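Local coordinates for centrosomal protein of 104 kDa (PDB 5LPH) that is required for building cilia and for structural integrity at the ciliary tip, and interacts with tubulin, the part described being its TOG domain, at residues F217-V222 and L257-P262; D247-H252 and E278-I283; G27-L32 and W60-D65; R38-A43 and S93-R98. All coordinates share one frame; numbering follows the deposited sequence.

Contact 1: F217-V222 and L257-P262; sequences FTIDNV and LEYLPP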
loop_
_atom_site.group_PDB
_atom_site.type_symbol
_atom_site.label_atom_id
_atom_site.label_comp_id
_atom_site.label_asym_id
_atom_site.label_seq_id
_atom_site.Cartn_x
_atom_site.Cartn_y
_atom_site.Cartn_z
ATOM N N PHE A 217 -0.511 -5.472 13.226
ATOM C CA PHE A 217 -1.796 -5.095 13.814
ATOM C C PHE A 217 -1.799 -5.403 15.309
ATOM O O PHE A 217 -1.355 -6.478 15.738
ATOM C CB PHE A 217 -2.955 -5.877 13.195
ATOM C CG PHE A 217 -3.226 -5.544 11.763
ATOM C CD1 PHE A 217 -3.547 -4.245 11.384
ATOM C CD2 PHE A 217 -3.208 -6.541 10.793
ATOM C CE1 PHE A 217 -3.815 -3.940 10.063
ATOM C CE2 PHE A 217 -3.477 -6.242 9.469
ATOM C CZ PHE A 217 -3.781 -4.940 9.104
ATOM N N THR A 218 -2.342 -4.467 16.084
ATOM C CA THR A 218 -2.537 -4.635 17.522
ATOM C C THR A 218 -3.961 -4.176 17.867
ATOM O O THR A 218 -4.539 -3.342 17.174
ATOM C CB THR A 218 -1.497 -3.819 18.328
ATOM O OG1 THR A 218 -1.705 -2.417 18.114
ATOM C CG2 THR A 218 -0.064 -4.178 17.918
ATOM N N ILE A 219 -4.540 -4.729 18.928
ATOM C CA ILE A 219 -5.816 -4.244 19.463
ATOM C C ILE A 219 -5.730 -2.715 19.591
ATOM O O ILE A 219 -6.673 -2.020 19.248
ATOM C CB ILE A 219 -6.142 -4.897 20.830
ATOM C CG1 ILE A 219 -6.499 -6.390 20.667
ATOM C CG2 ILE A 219 -7.315 -4.193 21.500
ATOM C CD1 ILE A 219 -6.324 -7.206 21.935
ATOM N N ASP A 220 -4.581 -2.209 20.047
ATOM C CA ASP A 220 -4.363 -0.770 20.223
ATOM C C ASP A 220 -4.546 0.052 18.936
ATOM O O ASP A 220 -5.423 0.908 18.888
ATOM C CB ASP A 220 -2.986 -0.495 20.856
ATOM C CG ASP A 220 -2.842 0.936 21.344
ATOM O OD1 ASP A 220 -3.638 1.359 22.199
ATOM O OD2 ASP A 220 -1.934 1.645 20.874
ATOM N N ASN A 221 -3.750 -0.216 17.900
ATOM C CA ASN A 221 -3.840 0.575 16.644
ATOM C C ASN A 221 -5.113 0.319 15.812
ATOM O O ASN A 221 -5.640 1.238 15.185
ATOM C CB ASN A 221 -2.548 0.499 15.793
ATOM C CG ASN A 221 -2.203 -0.906 15.321
ATOM O OD1 ASN A 221 -3.065 -1.773 15.176
ATOM N ND2 ASN A 221 -0.920 -1.136 15.077
ATOM N N VAL A 222 -5.633 -0.905 15.845
ATOM C CA VAL A 222 -6.904 -1.228 15.163
ATOM C C VAL A 222 -8.101 -0.465 15.761
ATOM O O VAL A 222 -8.905 0.126 15.032
ATOM C CB VAL A 222 -7.171 -2.757 15.182
ATOM C CG1 VAL A 222 -8.587 -3.096 14.730
ATOM C CG2 VAL A 222 -6.149 -3.506 14.330
ATOM N N LEU A 257 -12.776 -2.983 25.534
ATOM C CA LEU A 257 -13.755 -2.066 26.152
ATOM C C LEU A 257 -13.157 -0.751 26.658
ATOM O O LEU A 257 -13.851 0.263 26.705
ATOM C CB LEU A 257 -14.527 -2.738 27.299
ATOM C CG LEU A 257 -15.693 -3.656 26.977
ATOM C CD1 LEU A 257 -15.273 -4.741 26.013
ATOM C CD2 LEU A 257 -16.318 -4.259 28.231
ATOM N N GLU A 258 -11.883 -0.778 27.044
ATOM C CA GLU A 258 -11.161 0.439 27.448
ATOM C C GLU A 258 -11.072 1.499 26.326
ATOM O O GLU A 258 -11.027 2.698 26.616
ATOM C CB GLU A 258 -9.761 0.084 27.978
ATOM C CG GLU A 258 -8.782 -0.434 26.928
ATOM C CD GLU A 258 -7.601 -1.185 27.527
ATOM O OE1 GLU A 258 -7.812 -2.142 28.289
ATOM O OE2 GLU A 258 -6.445 -0.825 27.227
ATOM N N TYR A 259 -11.088 1.054 25.064
ATOM C CA TYR A 259 -11.019 1.953 23.893
ATOM C C TYR A 259 -12.311 2.691 23.560
ATOM O O TYR A 259 -12.296 3.631 22.750
ATOM C CB TYR A 259 -10.553 1.182 22.653
ATOM C CG TYR A 259 -9.164 0.662 22.809
ATOM C CD1 TYR A 259 -8.081 1.462 22.487
ATOM C CD2 TYR A 259 -8.922 -0.617 23.313
ATOM C CE1 TYR A 259 -6.795 0.999 22.649
ATOM C CE2 TYR A 259 -7.635 -1.093 23.481
ATOM C CZ TYR A 259 -6.577 -0.278 23.146
ATOM O OH TYR A 259 -5.298 -0.716 23.317
ATOM N N LEU A 260 -13.421 2.257 24.158
ATOM C CA LEU A 260 -14.732 2.844 23.904
ATOM C C LEU A 260 -15.203 3.645 25.114
ATOM O O LEU A 260 -14.626 3.532 26.195
ATOM C CB LEU A 260 -15.740 1.729 23.613
ATOM C CG LEU A 260 -15.534 0.973 22.296
ATOM C CD1 LEU A 260 -15.983 -0.475 22.417
ATOM C CD2 LEU A 260 -16.256 1.679 21.157
ATOM N N PRO A 261 -16.257 4.460 24.942
ATOM C CA PRO A 261 -16.930 5.069 26.097
ATOM C C PRO A 261 -17.658 4.028 26.980
ATOM O O PRO A 261 -17.727 2.851 26.610
ATOM C CB PRO A 261 -17.925 6.041 25.450
ATOM C CG PRO A 261 -17.411 6.289 24.077
ATOM C CD PRO A 261 -16.744 5.016 23.665
ATOM N N PRO A 262 -18.201 4.454 28.140
ATOM C CA PRO A 262 -18.857 3.497 29.033
ATOM C C PRO A 262 -20.273 3.130 28.570
ATOM O O PRO A 262 -20.969 3.959 27.962
ATOM C CB PRO A 262 -18.891 4.238 30.368
ATOM C CG PRO A 262 -18.963 5.680 29.995
ATOM C CD PRO A 262 -18.306 5.836 28.650
#
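The capping box that starts helix 219-229, within the second HEAT repeat, presents Ile219 and Asp220 to Tyr259, which stands on a 3-10 segment between helices 235-252 and 271-283. Tyr259 points toward the helix start, and its hydroxyl donates a hydrogen bond to Asp220: OH to OD1 is 2.9 Å. The carboxylate is brought to the phenol because CG of Asp220 lies anti to its backbone N (chi1 -167°); OD1 offers the lone pair turned away from OD2 and lies at the ring edge, with the carboxylate and ring planes 55° apart. On the other flank of the phenol, Ile219 CG2 touches Tyr259 CE2 at 3.7 Å, while the carbonyl oxygen of Ile219 stands over one face near the rim. A tyrosine suits this surface position, since its ring packs on a branched aliphatic group while its OH can donate to an acid at the surface. A phenylalanine here would probably keep the apolar touch on Ile219 but leave the Asp220 carboxylate without its phenol donor. Within the helix start itself, Asn221 N reaches Thr218 OG1 at 3.0 Å, and Thr218 N returns a bond to Asn221 OD1 at 2.9 Å, approaching from above the side-chain carbonyl plane. This reciprocal pair is the classic capping box of a helix N-terminus, here within a HEAT-type helical array.

Contact 2: D247-H252 and E278-I283; sequences DMYRQH and EGFAKI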
loop_
_atom_site.group_PDB
_atom_site.type_symbol
_atom_site.label_atom_id
_atom_site.label_comp_id
_atom_site.label_asym_id
_atom_site.label_seq_id
_atom_site.Cartn_x
_atom_site.Cartn_y
_atom_site.Cartn_z
ATOM N N ASP A 247 -16.621 -7.185 15.142
ATOM C CA ASP A 247 -15.712 -8.310 14.840
ATOM C C ASP A 247 -14.582 -8.448 15.864
ATOM O O ASP A 247 -14.200 -9.565 16.216
ATOM C CB ASP A 247 -15.109 -8.193 13.428
ATOM C CG ASP A 247 -16.094 -8.572 12.316
ATOM O OD1 ASP A 247 -17.186 -9.110 12.602
ATOM O OD2 ASP A 247 -15.761 -8.342 11.134
HETATM N N MSE A 248 -14.060 -7.320 16.339
HETATM C CA MSE A 248 -12.999 -7.322 17.358
HETATM C C MSE A 248 -13.511 -7.763 18.707
HETATM O O MSE A 248 -12.752 -8.330 19.497
HETATM C CB MSE A 248 -12.352 -5.944 17.483
HETATM C CG MSE A 248 -11.551 -5.587 16.231
HETATM SE SE MSE A 248 -9.844 -6.582 16.156
HETATM C CE MSE A 248 -8.880 -5.535 17.515
ATOM N N TYR A 249 -14.793 -7.506 18.981
ATOM C CA TYR A 249 -15.443 -7.979 20.207
ATOM C C TYR A 249 -15.656 -9.500 20.207
ATOM O O TYR A 249 -15.474 -10.140 21.240
ATOM C CB TYR A 249 -16.773 -7.251 20.430
ATOM C CG TYR A 249 -17.374 -7.498 21.795
ATOM C CD1 TYR A 249 -16.789 -6.963 22.941
ATOM C CD2 TYR A 249 -18.521 -8.279 21.947
ATOM C CE1 TYR A 249 -17.330 -7.199 24.198
ATOM C CE2 TYR A 249 -19.067 -8.515 23.200
ATOM C CZ TYR A 249 -18.468 -7.972 24.324
ATOM O OH TYR A 249 -18.994 -8.202 25.577
ATOM N N ARG A 250 -16.039 -10.066 19.060
ATOM C CA ARG A 250 -16.155 -11.530 18.903
ATOM C C ARG A 250 -14.835 -12.281 19.156
ATOM O O ARG A 250 -14.850 -13.395 19.679
ATOM C CB ARG A 250 -16.661 -11.904 17.500
ATOM C CG ARG A 250 -18.117 -11.570 17.225
ATOM C CD ARG A 250 -18.575 -12.179 15.902
ATOM N NE ARG A 250 -19.903 -11.721 15.482
ATOM C CZ ARG A 250 -20.172 -10.611 14.784
ATOM N NH1 ARG A 250 -19.208 -9.778 14.395
ATOM N NH2 ARG A 250 -21.434 -10.326 14.472
ATOM N N GLN A 251 -13.710 -11.671 18.777
ATOM C CA GLN A 251 -12.388 -12.292 18.912
ATOM C C GLN A 251 -11.774 -12.037 20.297
ATOM O O GLN A 251 -11.385 -12.979 20.985
ATOM C CB GLN A 251 -11.429 -11.779 17.822
ATOM C CG GLN A 251 -11.857 -12.045 16.372
ATOM C CD GLN A 251 -11.650 -13.478 15.952
ATOM O OE1 GLN A 251 -10.551 -13.976 16.084
ATOM N NE2 GLN A 251 -12.694 -14.146 15.435
ATOM N N HIS A 252 -11.704 -10.766 20.696
ATOM C CA HIS A 252 -10.939 -10.340 21.886
ATOM C C HIS A 252 -11.761 -9.986 23.140
ATOM O O HIS A 252 -11.187 -9.822 24.223
ATOM C CB HIS A 252 -10.017 -9.179 21.504
ATOM C CG HIS A 252 -8.931 -9.574 20.555
ATOM N ND1 HIS A 252 -8.907 -9.172 19.236
ATOM C CD2 HIS A 252 -7.846 -10.366 20.729
ATOM C CE1 HIS A 252 -7.843 -9.685 18.643
ATOM N NE2 HIS A 252 -7.184 -10.412 19.527
ATOM N N GLU A 278 -25.595 -2.651 21.954
ATOM C CA GLU A 278 -26.588 -3.733 21.817
ATOM C C GLU A 278 -26.091 -4.818 20.854
ATOM O O GLU A 278 -26.554 -5.956 20.913
ATOM C CB GLU A 278 -27.989 -3.210 21.450
ATOM C CG GLU A 278 -28.196 -2.720 20.022
ATOM C CD GLU A 278 -29.588 -2.141 19.785
ATOM O OE1 GLU A 278 -30.056 -2.105 18.621
ATOM O OE2 GLU A 278 -30.222 -1.714 20.767
ATOM N N GLY A 279 -25.146 -4.462 19.982
ATOM C CA GLY A 279 -24.342 -5.443 19.257
ATOM C C GLY A 279 -23.524 -6.329 20.185
ATOM O O GLY A 279 -23.516 -7.545 20.027
ATOM N N PHE A 280 -22.839 -5.723 21.158
ATOM C CA PHE A 280 -22.099 -6.484 22.182
ATOM C C PHE A 280 -23.033 -7.369 23.012
ATOM O O PHE A 280 -22.700 -8.518 23.304
ATOM C CB PHE A 280 -21.328 -5.560 23.144
ATOM C CG PHE A 280 -20.181 -4.793 22.521
ATOM C CD1 PHE A 280 -19.686 -5.073 21.242
ATOM C CD2 PHE A 280 -19.559 -3.791 23.261
ATOM C CE1 PHE A 280 -18.626 -4.349 20.717
ATOM C CE2 PHE A 280 -18.497 -3.068 22.741
ATOM C CZ PHE A 280 -18.029 -3.348 21.467
ATOM N N ALA A 281 -24.186 -6.817 23.397
ATOM C CA ALA A 281 -25.223 -7.562 24.130
ATOM C C ALA A 281 -25.716 -8.797 23.360
ATOM O O ALA A 281 -25.952 -9.847 23.956
ATOM C CB ALA A 281 -26.395 -6.644 24.462
ATOM N N LYS A 282 -25.855 -8.658 22.042
ATOM C CA LYS A 282 -26.269 -9.763 21.160
ATOM C C LYS A 282 -25.227 -10.887 21.110
ATOM O O LYS A 282 -25.585 -12.065 21.100
ATOM C CB LYS A 282 -26.532 -9.237 19.742
ATOM C CG LYS A 282 -27.623 -9.963 18.970
ATOM C CD LYS A 282 -27.828 -9.360 17.583
ATOM C CE LYS A 282 -28.407 -7.947 17.626
ATOM N NZ LYS A 282 -28.685 -7.399 16.270
ATOM N N ILE A 283 -23.947 -10.514 21.096
ATOM C CA ILE A 283 -22.837 -11.476 20.995
ATOM C C ILE A 283 -22.656 -12.329 22.270
ATOM O O ILE A 283 -22.199 -13.470 22.180
ATOM C CB ILE A 283 -21.509 -10.759 20.572
ATOM C CG1 ILE A 283 -21.653 -10.034 19.209
ATOM C CG2 ILE A 283 -20.319 -11.721 20.595
ATOM C CD1 ILE A 283 -22.413 -10.753 18.109
#
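Tyr249 and Phe280 lay their rings face to face where the last two helices of this HEAT-type TOG array meet. The centroids are 4.0 Å apart and the planes are inclined by only 19°, but the rings are shifted against each other. Phe280 CD1 sits over the rim of the tyrosine ring, 3.4 Å from Tyr249 CG, and Tyr249 CD1 lies over the middle of the phenylalanine ring. The shift also brings Phe280 CB above the tyrosine face, a CH-pi contact in which CB is 4.0 Å from the Tyr249 centroid. Tyr249 gets there with CG anti to its backbone N (chi1 -169°), which throws the ring across the gap between helices whose local axes approach to 10.3 Å. Their local N-to-C directions differ by 37°, which the long connector allows by returning the chain before helix 271-283 begins. Two flat rings can stack in the space between axes this far apart. Phe280 is buried, with Leu260, Ile245 and Leu246 also against it, whereas Tyr249 is partly exposed, and its OH is hydrogen-bonded to Asp284 OD2 just past the segment. One turn on, Ile283 flanks the stack with CG2 4.1 Å from Tyr249 CD2. Its CD1 lies 3.8 Å from NE of Arg250, an extended side chain whose NH1 is held 2.8 Å from Asp247 OD1 in a salt bridge.

Contact 3: G27-L32 and W60-D65; sequences GEPEPL and WSYRED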
loop_
_atom_site.group_PDB
_atom_site.type_symbol
_atom_site.label_atom_id
_atom_site.label_comp_id
_atom_site.label_asym_id
_atom_site.label_seq_id
_atom_site.Cartn_x
_atom_site.Cartn_y
_atom_site.Cartn_z
ATOM N N GLY A 27 9.339 8.055 -33.640
ATOM C CA GLY A 27 10.283 9.115 -33.272
ATOM C C GLY A 27 10.810 8.845 -31.875
ATOM O O GLY A 27 10.194 8.102 -31.109
ATOM N N GLU A 28 11.949 9.445 -31.547
ATOM C CA GLU A 28 12.566 9.276 -30.227
ATOM C C GLU A 28 11.749 9.972 -29.116
ATOM O O GLU A 28 10.951 10.867 -29.407
ATOM C CB GLU A 28 14.015 9.804 -30.231
ATOM C CG GLU A 28 14.155 11.323 -30.356
ATOM C CD GLU A 28 15.600 11.793 -30.464
ATOM O OE1 GLU A 28 16.504 11.168 -29.862
ATOM O OE2 GLU A 28 15.829 12.812 -31.149
ATOM N N PRO A 29 11.944 9.562 -27.845
ATOM C CA PRO A 29 11.347 10.273 -26.704
ATOM C C PRO A 29 11.798 11.731 -26.621
ATOM O O PRO A 29 12.939 12.036 -26.968
ATOM C CB PRO A 29 11.883 9.507 -25.491
ATOM C CG PRO A 29 12.180 8.150 -26.003
ATOM C CD PRO A 29 12.641 8.336 -27.414
ATOM N N GLU A 30 10.914 12.613 -26.160
ATOM C CA GLU A 30 11.268 14.029 -25.987
ATOM C C GLU A 30 12.288 14.173 -24.845
ATOM O O GLU A 30 12.436 13.250 -24.038
ATOM C CB GLU A 30 10.019 14.911 -25.780
ATOM C CG GLU A 30 9.248 14.711 -24.480
ATOM C CD GLU A 30 8.049 13.786 -24.608
ATOM O OE1 GLU A 30 7.959 13.000 -25.581
ATOM O OE2 GLU A 30 7.184 13.843 -23.710
ATOM N N PRO A 31 13.009 15.313 -24.780
ATOM C CA PRO A 31 14.009 15.405 -23.725
ATOM C C PRO A 31 13.373 15.618 -22.354
ATOM O O PRO A 31 12.220 16.064 -22.249
ATOM C CB PRO A 31 14.835 16.626 -24.135
ATOM C CG PRO A 31 13.867 17.500 -24.842
ATOM C CD PRO A 31 12.877 16.587 -25.513
ATOM N N LEU A 32 14.132 15.280 -21.322
ATOM C CA LEU A 32 13.727 15.520 -19.944
ATOM C C LEU A 32 13.681 17.024 -19.686
ATOM O O LEU A 32 14.548 17.762 -20.159
ATOM C CB LEU A 32 14.711 14.848 -18.977
ATOM C CG LEU A 32 14.725 13.316 -19.025
ATOM C CD1 LEU A 32 16.017 12.752 -18.453
ATOM C CD2 LEU A 32 13.518 12.743 -18.299
ATOM N N TRP A 60 2.907 6.407 -24.118
ATOM C CA TRP A 60 2.729 5.343 -23.129
ATOM C C TRP A 60 3.461 4.063 -23.495
ATOM O O TRP A 60 3.960 3.384 -22.610
ATOM C CB TRP A 60 1.246 5.067 -22.812
ATOM C CG TRP A 60 0.493 4.340 -23.857
ATOM C CD1 TRP A 60 -0.326 4.886 -24.789
ATOM C CD2 TRP A 60 0.468 2.924 -24.073
ATOM N NE1 TRP A 60 -0.854 3.904 -25.583
ATOM C CE2 TRP A 60 -0.378 2.690 -25.170
ATOM C CE3 TRP A 60 1.095 1.833 -23.458
ATOM C CZ2 TRP A 60 -0.630 1.408 -25.661
ATOM C CZ3 TRP A 60 0.851 0.556 -23.947
ATOM C CH2 TRP A 60 -0.009 0.355 -25.038
ATOM N N SER A 61 3.525 3.734 -24.784
ATOM C CA SER A 61 4.218 2.517 -25.226
ATOM C C SER A 61 5.728 2.579 -24.973
ATOM O O SER A 61 6.365 1.534 -24.818
ATOM C CB SER A 61 3.925 2.213 -26.703
ATOM O OG SER A 61 4.244 3.311 -27.539
ATOM N N TYR A 62 6.294 3.789 -24.936
ATOM C CA TYR A 62 7.683 3.977 -24.512
ATOM C C TYR A 62 7.821 3.868 -23.001
ATOM O O TYR A 62 8.784 3.272 -22.525
ATOM C CB TYR A 62 8.263 5.318 -24.998
ATOM C CG TYR A 62 8.415 5.469 -26.506
ATOM C CD1 TYR A 62 8.222 4.384 -27.388
ATOM C CD2 TYR A 62 8.779 6.699 -27.056
ATOM C CE1 TYR A 62 8.362 4.536 -28.757
ATOM C CE2 TYR A 62 8.930 6.857 -28.430
ATOM C CZ TYR A 62 8.720 5.773 -29.274
ATOM O OH TYR A 62 8.861 5.900 -30.632
ATOM N N ARG A 63 6.886 4.451 -22.251
ATOM C CA ARG A 63 6.891 4.313 -20.790
ATOM C C ARG A 63 6.775 2.848 -20.382
ATOM O O ARG A 63 7.497 2.398 -19.487
ATOM C CB ARG A 63 5.785 5.138 -20.139
ATOM C CG ARG A 63 5.974 6.636 -20.305
ATOM C CD ARG A 63 5.167 7.425 -19.291
ATOM N NE ARG A 63 3.732 7.175 -19.372
ATOM C CZ ARG A 63 2.883 7.734 -20.242
ATOM N NH1 ARG A 63 3.292 8.567 -21.201
ATOM N NH2 ARG A 63 1.592 7.422 -20.171
ATOM N N GLU A 64 5.911 2.101 -21.072
ATOM C CA GLU A 64 5.763 0.666 -20.824
ATOM C C GLU A 64 7.037 -0.098 -21.175
ATOM O O GLU A 64 7.483 -0.945 -20.401
ATOM C CB GLU A 64 4.590 0.075 -21.615
ATOM C CG GLU A 64 4.166 -1.301 -21.107
ATOM C CD GLU A 64 3.458 -2.176 -22.133
ATOM O OE1 GLU A 64 3.573 -1.943 -23.355
ATOM O OE2 GLU A 64 2.791 -3.139 -21.698
ATOM N N ASP A 65 7.600 0.196 -22.344
ATOM C CA ASP A 65 8.818 -0.462 -22.825
ATOM C C ASP A 65 10.019 -0.257 -21.891
ATOM O O ASP A 65 10.803 -1.180 -21.686
ATOM C CB ASP A 65 9.175 0.033 -24.231
ATOM C CG ASP A 65 10.334 -0.727 -24.841
ATOM O OD1 ASP A 65 10.155 -1.928 -25.136
ATOM O OD2 ASP A 65 11.414 -0.122 -25.021
#
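Tyr62 reaches from the first turn of helix 60-76 to Pro29 and Gly27 in the extended N-terminal stretch. Its CB points toward that stretch, and with CG anti to the carbonyl carbon (chi1 -66°) the ring continues outward from the helix. Along one side of the ring, CD2 comes first, meeting Pro29 CG at 3.8 Å; the proline ring crosses the phenol at about a right angle, a compact, rigid apolar partner. Here the chain leading into helix 34-39 is laid against the HEAT-type helical array of the TOG domain, with Pro29 also resting on Glu54 of helix 49-56 and Glu30 bonded to the backbone N of Lys58. Next along the ring, Tyr62 CE2 lies 3.2 Å from Gly27 O, with Pro29 CD farther off at 4.1 Å. At the tip, OH donates to the backbone oxygen of Gly27, OH to O being 2.6 Å. The angle at that oxygen is 151°, and the hydroxyl is tilted 20° from the carbonyl plane. Gly27 is poorly ordered, so the exact length of this bond is less certain.

Contact 4: R38-A43 and S93-R98; sequences REASSA and SVFLVR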
loop_
_atom_site.group_PDB
_atom_site.type_symbol
_atom_site.label_atom_id
_atom_site.label_comp_id
_atom_site.label_asym_id
_atom_site.label_seq_id
_atom_site.Cartn_x
_atom_site.Cartn_y
_atom_site.Cartn_z
ATOM N N ARG A 38 16.763 17.145 -12.507
ATOM C CA ARG A 38 17.248 17.242 -11.117
ATOM C C ARG A 38 16.611 16.179 -10.221
ATOM O O ARG A 38 17.284 15.577 -9.376
ATOM C CB ARG A 38 16.999 18.647 -10.543
ATOM C CG ARG A 38 17.592 19.796 -11.364
ATOM C CD ARG A 38 19.120 19.769 -11.470
ATOM N NE ARG A 38 19.606 20.390 -12.708
ATOM C CZ ARG A 38 20.885 20.438 -13.095
ATOM N NH1 ARG A 38 21.859 19.914 -12.345
ATOM N NH2 ARG A 38 21.197 21.025 -14.251
ATOM N N GLU A 39 15.320 15.948 -10.442
ATOM C CA GLU A 39 14.542 14.910 -9.762
ATOM C C GLU A 39 15.118 13.504 -9.997
ATOM O O GLU A 39 15.317 12.741 -9.047
ATOM C CB GLU A 39 13.093 14.982 -10.266
ATOM C CG GLU A 39 12.055 14.165 -9.521
ATOM C CD GLU A 39 10.678 14.299 -10.160
ATOM O OE1 GLU A 39 9.779 14.875 -9.514
ATOM O OE2 GLU A 39 10.498 13.862 -11.317
ATOM N N ALA A 40 15.414 13.186 -11.261
ATOM C CA ALA A 40 15.912 11.859 -11.665
ATOM C C ALA A 40 17.440 11.782 -11.829
ATOM O O ALA A 40 17.949 10.835 -12.441
ATOM C CB ALA A 40 15.229 11.440 -12.956
ATOM N N SER A 41 18.161 12.744 -11.251
ATOM C CA SER A 41 19.612 12.888 -11.442
ATOM C C SER A 41 20.382 11.587 -11.199
ATOM O O SER A 41 21.194 11.168 -12.026
ATOM C CB SER A 41 20.153 13.982 -10.513
ATOM O OG SER A 41 21.523 14.231 -10.760
ATOM N N SER A 42 20.101 10.942 -10.073
ATOM C CA SER A 42 20.798 9.711 -9.690
ATOM C C SER A 42 20.426 8.494 -10.544
ATOM O O SER A 42 21.287 7.669 -10.883
ATOM C CB SER A 42 20.549 9.406 -8.217
ATOM O OG SER A 42 21.489 8.443 -7.774
ATOM N N ALA A 43 19.151 8.383 -10.901
ATOM C CA ALA A 43 18.695 7.295 -11.777
ATOM C C ALA A 43 19.345 7.329 -13.166
ATOM O O ALA A 43 19.608 6.269 -13.753
ATOM C CB ALA A 43 17.181 7.333 -11.911
ATOM N N SER A 93 15.585 1.793 -9.895
ATOM C CA SER A 93 14.408 1.107 -10.414
ATOM C C SER A 93 13.159 1.382 -9.581
ATOM O O SER A 93 12.084 1.605 -10.134
ATOM C CB SER A 93 14.664 -0.394 -10.518
ATOM O OG SER A 93 15.741 -0.626 -11.404
ATOM N N VAL A 94 13.312 1.388 -8.260
ATOM C CA VAL A 94 12.212 1.730 -7.357
ATOM C C VAL A 94 11.746 3.176 -7.563
ATOM O O VAL A 94 10.544 3.454 -7.486
ATOM C CB VAL A 94 12.585 1.445 -5.879
ATOM C CG1 VAL A 94 11.581 2.060 -4.914
ATOM C CG2 VAL A 94 12.663 -0.058 -5.646
ATOM N N PHE A 95 12.688 4.083 -7.827
ATOM C CA PHE A 95 12.362 5.480 -8.155
ATOM C C PHE A 95 11.430 5.576 -9.380
ATOM O O PHE A 95 10.464 6.342 -9.366
ATOM C CB PHE A 95 13.648 6.309 -8.354
ATOM C CG PHE A 95 13.408 7.696 -8.894
ATOM C CD1 PHE A 95 13.414 7.933 -10.265
ATOM C CD2 PHE A 95 13.187 8.764 -8.037
ATOM C CE1 PHE A 95 13.188 9.203 -10.769
ATOM C CE2 PHE A 95 12.964 10.042 -8.534
ATOM C CZ PHE A 95 12.964 10.260 -9.905
ATOM N N LEU A 96 11.723 4.803 -10.425
ATOM C CA LEU A 96 10.883 4.772 -11.629
ATOM C C LEU A 96 9.546 4.048 -11.417
ATOM O O LEU A 96 8.526 4.499 -11.932
ATOM C CB LEU A 96 11.640 4.165 -12.817
ATOM C CG LEU A 96 12.796 4.994 -13.387
ATOM C CD1 LEU A 96 13.434 4.244 -14.538
ATOM C CD2 LEU A 96 12.351 6.374 -13.853
ATOM N N VAL A 97 9.554 2.945 -10.665
ATOM C CA VAL A 97 8.314 2.243 -10.296
ATOM C C VAL A 97 7.351 3.176 -9.566
ATOM O O VAL A 97 6.168 3.234 -9.891
ATOM C CB VAL A 97 8.608 0.986 -9.442
ATOM C CG1 VAL A 97 7.377 0.497 -8.675
ATOM C CG2 VAL A 97 9.146 -0.122 -10.333
ATOM N N ARG A 98 7.879 3.924 -8.606
ATOM C CA ARG A 98 7.088 4.869 -7.814
ATOM C C ARG A 98 6.308 5.880 -8.668
ATOM O O ARG A 98 5.153 6.176 -8.380
ATOM C CB ARG A 98 8.006 5.602 -6.829
ATOM C CG ARG A 98 7.318 6.537 -5.854
ATOM C CD ARG A 98 8.343 7.230 -4.980
ATOM N NE ARG A 98 7.797 8.428 -4.342
ATOM C CZ ARG A 98 7.162 8.462 -3.169
ATOM N NH1 ARG A 98 6.958 7.353 -2.455
ATOM N NH2 ARG A 98 6.725 9.626 -2.697
#
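Phe95 of helix 83-100 presses its ring into the break between helices 34-39 and 41-47, where Ala40 forms the close end of the contact. Ala40 CB is 3.7 Å from Phe95 CE1, and the ring tip goes on to meet the main chain just before it, Phe95 CZ lying 3.5 Å from the carbonyl oxygen of Glu39. With CG anti to the backbone N of Phe95 (chi1 171°), the ring stands well out from its helix and can reach this far. Ala40 leaves helical geometry after the first helix and is also the N-cap of the second, and its small methyl fits where Phe95, Val52 and Tyr56 all come against it. This is plain packing of one helix on the break between two others, within the HEAT-type helical array of the TOG domain; Val97, on another side of the same helix as Phe95, packs on helix 106-126. Were Phe95 replaced by an alanine, a gap would probably open beside Ala40 and the Glu39 carbonyl, leaving both without their aromatic neighbour. Contact slackens elsewhere. Ala43, a turn further along, comes only to 4.2 Å of Phe95 CD1 with its CB. Toward solvent, exposed Glu39 crosses the ring at about a right angle and brushes CZ of Phe95 with its aliphatic CG at 4.0 Å, while its extended chain carries OE2 away to the hydroxyl of Tyr56.

In the fold
The four contacts fall into two pairs at opposite ends of the elongated helical array. Contacts 1 and 2 touch, Leu260 packing on Phe280 and Ile219 on His252, and the connector holding 257-262 of contact 1 joins the two helices of contact 2. Contacts 3 and 4 lie about 16 Å apart between centres without touching, on the successive helices 60-76 and 83-100. Contacts 1 and 3 are at the surface; in each a tyrosine hydroxyl links a helix start to a loop or 3-10 segment, its acceptor a carboxylate or a backbone carbonyl. Contacts 2 and 4, partly buried, have no hydrogen bond across them and join helices through aromatic rings, stacked in contact 2, against alanines and backbone in contact 4.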